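PDB 4ZAD: ferulic acid decarboxylase 1 from Candida dubliniensis, which probably catalyses the reversible, prenylated-FMN-dependent decarboxylation of aromatic acids such as cinnamic, p-coumaric and ferulic acid to their vinyl derivatives. Local coordinates for residues 267-272 / 314-319; 217-222 / 263-268. All coordinates share one frame; numbering follows the deposited sequence.

Overall arrangement
Both contacts are buried, lie within the Rift-related domain and share Asp267 and Cys268, where 263-268 runs into 267-272. Strand 214-220 pairs with strand 270-277 in the large antiparallel sheet, and Phe220 touches contact 1 through its backbone and its ring. Contact 1 joins that sheet to strand 317-319, the last strand of a small sheet that includes 22-25, 49-52 and 69-71; it combines a carboxylate with methionine packing, and its edge at Gln315 is exposed. Contact 2 lays strand 263-265 over strand 214-220 from a different sheet. Its chemistry is nearly all apolar, built from alanine, valine, proline and two cysteine sulfurs, and it comes close to a cofactor-binding tryptophan.

Contact 1. Residues 267-272 / 314-319; sequences DCEMVF and DQAIMP
Glu269 reaches across to the start of strand 317-319 and takes the backbone N-H of Ile317 on its carboxylate. The bond from Ile317 N to Glu269 OE1 is short, 2.6 Å, and bent, with an angle of 146° at the hydrogen; the N-H approaches on the anti side of OE1, 19° out of the carboxylate plane. Glu269 CG lies anti to its carbonyl carbon and the chain bends at chi2 (-79°), laying CB and CG against Ile317 O and bringing OE1 to Ile317 N, and Glu269 OE1 also rests 3.4 Å from Ala316 CA. Beside it, Met270 supplies the apolar half of the contact. Its CG packs 3.8 Å from Ala316 CB, where a small methyl suits the close approach, and its terminal CE lies 3.9 Å from Met318 CB. The two methionine chains cross at about a right angle, a fit that flexible, unbranched thioethers make easily.

Further out, Glu269 is gripped by two arginines: OE1 forms a salt bridge with Arg10 and OE2 with Arg313, so this buried acid is probably kept ionised. Arg10 also donates to the carbonyl of Asp314, tying helix 9-19 to the same corner. The branched side chain of Ile317 suits the apolar ground between that helix, at Phe9 and Ile13, and Leu71 of strand 69-71. Glu269 and Met270 can both face strand 317-319 because they sit together opposite Phe220, a classic beta bulge at the start of strand 270-277 in the domain's antiparallel sheet.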
loop_
_atom_site.group_PDB
_atom_site.type_symbol
_atom_site.label_atom_id
_atom_site.label_comp_id
_atom_site.label_asym_id
_atom_site.label_seq_id
_atom_site.Cartn_x
_atom_site.Cartn_y
_atom_site.Cartn_z
ATOM N N ASP A 267 23.399 -33.696 -3.594
ATOM C CA ASP A 267 23.148 -33.143 -2.253
ATOM C C ASP A 267 21.680 -32.799 -2.069
ATOM O O ASP A 267 21.226 -31.684 -2.376
ATOM C CB ASP A 267 24.011 -31.896 -1.986
ATOM C CG ASP A 267 25.508 -32.195 -2.033
ATOM O OD1 ASP A 267 26.023 -32.749 -1.031
ATOM O OD2 ASP A 267 26.150 -31.868 -3.067
ATOM N N CYS A 268 20.931 -33.782 -1.597
ATOM C CA CYS A 268 19.567 -33.543 -1.167
ATOM C C CYS A 268 19.510 -34.071 0.245
ATOM O O CYS A 268 20.431 -34.776 0.674
ATOM C CB CYS A 268 18.553 -34.271 -2.041
ATOM S SG CYS A 268 18.578 -33.830 -3.748
ATOM N N GLU A 269 18.454 -33.728 0.969
ATOM C CA GLU A 269 18.221 -34.350 2.268
ATOM C C GLU A 269 17.446 -35.645 2.081
ATOM O O GLU A 269 17.759 -36.647 2.731
ATOM C CB GLU A 269 17.485 -33.402 3.213
ATOM C CG GLU A 269 18.235 -32.124 3.487
ATOM C CD GLU A 269 19.357 -32.309 4.516
ATOM O OE1 GLU A 269 19.091 -32.796 5.645
ATOM O OE2 GLU A 269 20.510 -31.951 4.213
ATOM N N MET A 270 16.440 -35.622 1.197
ATOM C CA MET A 270 15.595 -36.783 0.952
ATOM C C MET A 270 15.106 -36.737 -0.469
ATOM O O MET A 270 14.694 -35.644 -0.949
ATOM C CB MET A 270 14.330 -36.795 1.834
ATOM C CG MET A 270 14.523 -37.007 3.315
ATOM S SD MET A 270 13.014 -36.768 4.244
ATOM C CE MET A 270 12.945 -34.984 4.234
ATOM N N VAL A 271 15.086 -37.930 -1.098
ATOM C CA VAL A 271 14.563 -38.108 -2.442
ATOM C C VAL A 271 13.476 -39.156 -2.402
ATOM O O VAL A 271 13.634 -40.190 -1.790
ATOM C CB VAL A 271 15.664 -38.520 -3.474
ATOM C CG1 VAL A 271 15.040 -38.788 -4.849
ATOM C CG2 VAL A 271 16.733 -37.429 -3.590
ATOM N N PHE A 272 12.354 -38.853 -3.033
ATOM C CA PHE A 272 11.206 -39.732 -3.111
ATOM C C PHE A 272 11.149 -40.121 -4.592
ATOM O O PHE A 272 11.275 -39.256 -5.444
ATOM C CB PHE A 272 9.933 -38.956 -2.773
ATOM C CG PHE A 272 9.667 -38.740 -1.294
ATOM C CD1 PHE A 272 10.665 -38.797 -0.332
ATOM C CD2 PHE A 272 8.399 -38.420 -0.874
ATOM C CE1 PHE A 272 10.386 -38.584 1.022
ATOM C CE2 PHE A 272 8.121 -38.195 0.504
ATOM C CZ PHE A 272 9.120 -38.283 1.429
ATOM N N ASP A 314 21.550 -38.936 6.992
ATOM C CA ASP A 314 21.471 -38.822 8.445
ATOM C C ASP A 314 20.817 -37.501 8.781
ATOM O O ASP A 314 21.199 -36.455 8.267
ATOM C CB ASP A 314 22.868 -38.771 9.074
ATOM C CG ASP A 314 23.561 -40.118 9.125
ATOM O OD1 ASP A 314 22.874 -41.162 9.103
ATOM O OD2 ASP A 314 24.811 -40.112 9.206
ATOM N N GLN A 315 19.819 -37.555 9.631
ATOM C CA GLN A 315 19.305 -36.381 10.296
ATOM C C GLN A 315 18.740 -35.402 9.278
ATOM O O GLN A 315 19.144 -34.237 9.230
ATOM C CB GLN A 315 20.399 -35.738 11.176
ATOM C CG GLN A 315 21.019 -36.681 12.198
ATOM C CD GLN A 315 21.546 -35.925 13.413
ATOM O OE1 GLN A 315 22.437 -35.071 13.296
ATOM N NE2 GLN A 315 20.999 -36.232 14.584
ATOM N N ALA A 316 17.801 -35.890 8.479
ATOM C CA ALA A 316 17.359 -35.168 7.294
ATOM C C ALA A 316 16.613 -33.911 7.707
ATOM O O ALA A 316 15.905 -33.890 8.724
ATOM C CB ALA A 316 16.489 -36.064 6.373
ATOM N N ILE A 317 16.802 -32.850 6.930
ATOM C CA ILE A 317 16.094 -31.596 7.187
ATOM C C ILE A 317 15.150 -31.299 6.024
ATOM O O ILE A 317 15.541 -31.301 4.861
ATOM C CB ILE A 317 17.057 -30.402 7.420
ATOM C CG1 ILE A 317 18.010 -30.706 8.585
ATOM C CG2 ILE A 317 16.276 -29.143 7.722
ATOM C CD1 ILE A 317 19.323 -29.896 8.514
ATOM N N MET A 318 13.894 -31.051 6.336
ATOM C CA MET A 318 13.028 -30.655 5.290
ATOM C C MET A 318 12.709 -29.173 5.271
ATOM O O MET A 318 12.140 -28.649 6.226
ATOM C CB MET A 318 11.740 -31.436 5.283
ATOM C CG MET A 318 11.042 -31.078 4.005
ATOM S SD MET A 318 9.964 -32.289 3.411
ATOM C CE MET A 318 8.602 -31.973 4.558
ATOM N N PRO A 319 13.012 -28.504 4.148
ATOM C CA PRO A 319 12.513 -27.162 4.038
ATOM C C PRO A 319 11.031 -27.161 3.715
ATOM O O PRO A 319 10.486 -28.134 3.171
ATOM C CB PRO A 319 13.321 -26.576 2.922
ATOM C CG PRO A 319 13.692 -27.730 2.078
ATOM C CD PRO A 319 13.757 -28.915 2.949
#

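Contact 2. Residues 217-222 / 263-268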
loop_
_atom_site.group_PDB
_atom_site.type_symbol
_atom_site.label_atom_id
_atom_site.label_comp_id
_atom_site.label_asym_id
_atom_site.label_seq_id
_atom_site.Cartn_x
_atom_site.Cartn_y
_atom_site.Cartn_z
ATOM N N ALA A 217 10.910 -37.987 -9.531
ATOM C CA ALA A 217 11.605 -37.863 -8.247
ATOM C C ALA A 217 11.098 -36.582 -7.604
ATOM O O ALA A 217 10.670 -35.664 -8.287
ATOM C CB ALA A 217 13.136 -37.833 -8.400
ATOM N N LEU A 218 11.086 -36.565 -6.290
ATOM C CA LEU A 218 10.641 -35.459 -5.519
ATOM C C LEU A 218 11.739 -35.279 -4.499
ATOM O O LEU A 218 11.950 -36.161 -3.683
ATOM C CB LEU A 218 9.318 -35.781 -4.818
ATOM C CG LEU A 218 8.927 -34.746 -3.728
ATOM C CD1 LEU A 218 8.726 -33.300 -4.362
ATOM C CD2 LEU A 218 7.719 -35.176 -2.926
ATOM N N CYS A 219 12.433 -34.141 -4.550
ATOM C CA CYS A 219 13.726 -33.963 -3.872
ATOM C C CYS A 219 13.616 -32.887 -2.826
ATOM O O CYS A 219 13.186 -31.783 -3.132
ATOM C CB CYS A 219 14.807 -33.610 -4.892
ATOM S SG CYS A 219 14.964 -34.802 -6.304
ATOM N N PHE A 220 13.984 -33.189 -1.586
ATOM C CA PHE A 220 13.906 -32.175 -0.492
ATOM C C PHE A 220 15.296 -31.753 -0.059
ATOM O O PHE A 220 16.217 -32.581 -0.017
ATOM C CB PHE A 220 13.136 -32.716 0.710
ATOM C CG PHE A 220 11.741 -33.114 0.387
ATOM C CD1 PHE A 220 10.755 -32.171 0.279
ATOM C CD2 PHE A 220 11.418 -34.422 0.173
ATOM C CE1 PHE A 220 9.476 -32.532 -0.055
ATOM C CE2 PHE A 220 10.140 -34.788 -0.161
ATOM C CZ PHE A 220 9.174 -33.847 -0.269
ATOM N N GLY A 221 15.464 -30.467 0.219
ATOM C CA GLY A 221 16.773 -29.953 0.610
ATOM C C GLY A 221 17.775 -29.990 -0.519
ATOM O O GLY A 221 18.944 -30.243 -0.327
ATOM N N VAL A 222 17.308 -29.722 -1.717
ATOM C CA VAL A 222 18.174 -29.691 -2.887
ATOM C C VAL A 222 19.087 -28.478 -2.819
ATOM O O VAL A 222 18.956 -27.675 -1.925
ATOM C CB VAL A 222 17.340 -29.590 -4.178
ATOM C CG1 VAL A 222 16.202 -30.703 -4.195
ATOM C CG2 VAL A 222 16.796 -28.200 -4.307
ATOM N N GLU A 263 17.793 -38.441 -12.923
ATOM C CA GLU A 263 18.940 -37.935 -12.174
ATOM C C GLU A 263 18.494 -36.870 -11.219
ATOM O O GLU A 263 17.793 -35.949 -11.593
ATOM C CB GLU A 263 19.966 -37.314 -13.117
ATOM C CG GLU A 263 20.708 -38.360 -13.890
ATOM C CD GLU A 263 21.564 -37.797 -14.989
ATOM O OE1 GLU A 263 21.366 -36.599 -15.367
ATOM O OE2 GLU A 263 22.425 -38.584 -15.470
ATOM N N VAL A 264 18.967 -36.964 -9.998
ATOM C CA VAL A 264 18.627 -36.005 -8.987
ATOM C C VAL A 264 19.901 -35.462 -8.355
ATOM O O VAL A 264 20.940 -36.073 -8.474
ATOM C CB VAL A 264 17.746 -36.676 -7.971
ATOM C CG1 VAL A 264 16.458 -37.148 -8.663
ATOM C CG2 VAL A 264 18.485 -37.836 -7.298
ATOM N N PRO A 265 19.835 -34.284 -7.715
ATOM C CA PRO A 265 21.080 -33.717 -7.197
ATOM C C PRO A 265 21.747 -34.595 -6.136
ATOM O O PRO A 265 21.075 -35.125 -5.259
ATOM C CB PRO A 265 20.646 -32.379 -6.587
ATOM C CG PRO A 265 19.269 -32.084 -7.103
ATOM C CD PRO A 265 18.663 -33.411 -7.473
ATOM N N ALA A 266 23.068 -34.742 -6.226
ATOM C CA ALA A 266 23.866 -35.446 -5.214
ATOM C C ALA A 266 23.558 -34.998 -3.797
ATOM O O ALA A 266 23.463 -35.826 -2.904
ATOM C CB ALA A 266 25.356 -35.268 -5.494
ATOM N N ASP A 267 23.399 -33.696 -3.594
ATOM C CA ASP A 267 23.148 -33.143 -2.253
ATOM C C ASP A 267 21.680 -32.799 -2.069
ATOM O O ASP A 267 21.226 -31.684 -2.376
ATOM C CB ASP A 267 24.011 -31.896 -1.986
ATOM C CG ASP A 267 25.508 -32.195 -2.033
ATOM O OD1 ASP A 267 26.023 -32.749 -1.031
ATOM O OD2 ASP A 267 26.150 -31.868 -3.067
ATOM N N CYS A 268 20.931 -33.782 -1.597
ATOM C CA CYS A 268 19.567 -33.543 -1.167
ATOM C C CYS A 268 19.510 -34.071 0.245
ATOM O O CYS A 268 20.431 -34.776 0.674
ATOM C CB CYS A 268 18.553 -34.271 -2.041
ATOM S SG CYS A 268 18.578 -33.830 -3.748
#
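Ala217 and Val264 meet methyl to methyl, Ala217 CB lying 3.4 Å from Val264 CG1. Two residues along, Cys219 points its side chain the same way, and its SG comes 3.6 Å from that same Val264 CG1. With SG anti to the carbonyl carbon (chi1 -54°), the sulfur lies against the beta-branched valine and also touches Pro265 CD. Cys268 enters alongside: its SG is 3.9 Å from Cys219 CB and 4.0 Å from Val222 CG1. The two sulfurs, Cys219 SG and Cys268 SG, stand 4.5 Å apart, too far for a disulfide, and act as compact apolar groups.

Strands 217-220 and 263-265 run almost parallel, 7° between their directions, but their axes are 8.3 Å apart, so they pack through side chains as members of different sheets. The chain then turns through Ala266 and Asp267 to enter strand 270-277, the antiparallel neighbour of 214-220, and the backbones close to 4.4 Å between Val222 CA and Cys268 CA. Gly221, just past the end of strand 214-220, has a positive phi (68°) that favours glycine, and its carbonyl accepts a CA-H...O contact from Cys268. Pro265, with no N-H needing a partner, packs its ring against Val222, Met162 and Pro223; its side chain lies about 4 Å from that of Trp175, which binds the prenylated FMN.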